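SPT6 (Antonospora locustae, PDB 2XP1) is a transcription elongation factor whose tandem SH2 domains enable its interaction with RNA polymerase II. Local coordinates at the interface of chains A and B. Sequence-based numbering; all coordinates share one arbitrary frame. Chains: chain A/B, SPT6.

The interface of chains A and B. Residues chain A 66, 71, 75-76; chain B 69, 76.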
ATOM      1  N   HIS A  66       1.209  -9.000 -19.754  1.00 57.62           N
ATOM      2  CA  HIS A  66       2.468  -8.667 -20.381  1.00 63.55           C
ATOM      3  C   HIS A  66       3.142  -9.985 -20.647  1.00 65.36           C
ATOM      4  O   HIS A  66       2.549 -11.026 -20.384  1.00 63.00           O
ATOM      5  CB  HIS A  66       3.312  -7.759 -19.467  1.00 66.19           C
ATOM      6  CG  HIS A  66       2.624  -6.480 -19.105  1.00 68.12           C
ATOM      7  ND1 HIS A  66       2.574  -5.997 -17.816  1.00 70.07           N
ATOM      8  CD2 HIS A  66       1.911  -5.609 -19.860  1.00 71.10           C
ATOM      9  CE1 HIS A  66       1.884  -4.869 -17.798  1.00 70.25           C
ATOM     10  NE2 HIS A  66       1.466  -4.615 -19.024  1.00 70.98           N
ATOM     11  N   THR A  71      -0.232  -7.213 -14.460  1.00 49.71           N
ATOM     12  CA  THR A  71      -0.353  -6.121 -13.506  1.00 50.56           C
ATOM     13  C   THR A  71      -1.800  -5.872 -13.201  1.00 48.74           C
ATOM     14  O   THR A  71      -2.662  -6.002 -14.073  1.00 48.00           O
ATOM     15  CB  THR A  71       0.240  -4.803 -14.006  1.00 53.29           C
ATOM     16  OG1 THR A  71      -0.396  -4.451 -15.239  1.00 56.16           O
ATOM     17  CG2 THR A  71       1.700  -4.945 -14.194  1.00 52.72           C
ATOM     18  N   LYS A  75       0.229  -2.996  -9.082  1.00 54.16           N
ATOM     19  CA  LYS A  75       0.991  -4.052  -8.467  1.00 54.81           C
ATOM     20  C   LYS A  75       1.330  -5.036  -9.594  1.00 54.67           C
ATOM     21  O   LYS A  75       0.655  -5.105 -10.624  1.00 52.44           O
ATOM     22  CB  LYS A  75       0.153  -4.762  -7.368  1.00 52.25           C
ATOM     23  CG  LYS A  75       0.057  -4.067  -5.971  1.00 54.87           C
ATOM     24  CD  LYS A  75       1.317  -4.330  -5.069  1.00 62.03           C
ATOM     25  CE  LYS A  75       1.348  -3.572  -3.686  1.00 63.46           C
ATOM     26  NZ  LYS A  75       2.612  -3.842  -2.870  1.00 63.49           N
ATOM     27  N   HIS A  76       2.349  -5.837  -9.363  1.00 56.23           N
ATOM     28  CA  HIS A  76       2.836  -6.745 -10.359  1.00 57.08           C
ATOM     29  C   HIS A  76       2.601  -8.185  -9.893  1.00 55.15           C
ATOM     30  O   HIS A  76       2.819  -8.448  -8.725  1.00 57.09           O
ATOM     31  CB  HIS A  76       4.323  -6.425 -10.462  1.00 61.94           C
ATOM     32  CG  HIS A  76       5.091  -7.372 -11.305  1.00 65.28           C
ATOM     33  ND1 HIS A  76       5.781  -8.439 -10.773  1.00 68.92           N
ATOM     34  CD2 HIS A  76       5.317  -7.394 -12.639  1.00 68.14           C
ATOM     35  CE1 HIS A  76       6.399  -9.080 -11.747  1.00 72.27           C
ATOM     36  NE2 HIS A  76       6.146  -8.458 -12.886  1.00 70.85           N
TER
ATOM     37  N   HIS B  69       8.449  -2.616 -18.930  1.00 69.24           N
ATOM     38  CA  HIS B  69       8.352  -2.101 -17.569  1.00 65.31           C
ATOM     39  C   HIS B  69       9.472  -2.545 -16.623  1.00 59.86           C
ATOM     40  O   HIS B  69      10.255  -3.431 -16.917  1.00 59.74           O
ATOM     41  CB  HIS B  69       6.989  -2.453 -16.992  1.00 67.66           C
ATOM     42  CG  HIS B  69       5.844  -1.981 -17.843  1.00 76.12           C
ATOM     43  ND1 HIS B  69       5.469  -2.613 -19.011  1.00 82.08           N
ATOM     44  CD2 HIS B  69       4.974  -0.950 -17.682  1.00 79.64           C
ATOM     45  CE1 HIS B  69       4.421  -1.993 -19.532  1.00 86.51           C
ATOM     46  NE2 HIS B  69       4.100  -0.982 -18.742  1.00 85.27           N
ATOM     47  N   HIS B  76       4.725  -1.904 -10.065  1.00 56.23           N
ATOM     48  CA  HIS B  76       5.104  -1.944 -11.446  1.00 57.08           C
ATOM     49  C   HIS B  76       5.351  -0.517 -11.947  1.00 55.15           C
ATOM     50  O   HIS B  76       4.579   0.353 -11.591  1.00 57.09           O
ATOM     51  CB  HIS B  76       3.908  -2.583 -12.144  1.00 61.94           C
ATOM     52  CG  HIS B  76       3.986  -2.562 -13.624  1.00 65.28           C
ATOM     53  ND1 HIS B  76       3.377  -1.583 -14.380  1.00 68.92           N
ATOM     54  CD2 HIS B  76       4.564  -3.419 -14.497  1.00 68.14           C
ATOM     55  CE1 HIS B  76       3.580  -1.840 -15.659  1.00 72.27           C
ATOM     56  NE2 HIS B  76       4.283  -2.955 -15.757  1.00 70.85           N
TER
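One face of the B:His76 imidazole is covered by the methyl of A:Thr71, whose CG2 sits 3.2 Å above the ring plane, displaced toward the rim. This is a CH-pi contact, with CG2 3.3 Å from CD2 of B:His76 and only slightly farther from its CG. At the edge of the same ring, in its plane, lies CE1 of B:His69 from the same chain. That second imidazole faces A:His66: CE1 of B:His69 stands 3.9 Å above the plane of the A:His66 ring, again toward the rim. In turn, CE1 of A:His66 lies 4.2 Å above the plane of the B:His69 ring, also toward its rim. These two side chains run at about a right angle, yet their ring planes are tilted by only about 24°, offset face to face. A:His66 also meets B:His76 tip to tip, its CE1 3.7 Å from NE2 of B:His76.

With CG anti to the backbone N (chi1 172°), beside the carbonyl carbon, the B:His76 ring is placed with one face against the methyl. A:Thr71 has its OG1 between the backbone N and the carbonyl carbon (chi1 57°), and this turns CG2 rather than the hydroxyl onto the imidazole. The contact is carried by van der Waals and CH-pi packing, as no nitrogen or oxygen comes within bonding distance across it. ND1 of A:His66 is 4.1 Å from NE2 of B:His76, so simultaneous protonation of both rings would probably be disfavoured. An alanine in place of B:His76 would probably leave the A:Thr71 methyl without its aromatic partner and open a gap beside the tip of A:His66.

The patch is part of a two-fold symmetric interface, possibly a crystal contact, in which each contact recurs with the chains exchanged. Within the SH2 fragment, B:His76 belongs to strand 75-77 and A:Thr71 to strand 70-72, whereas A:His66 and B:His69 lie in the loop following strand 57-65.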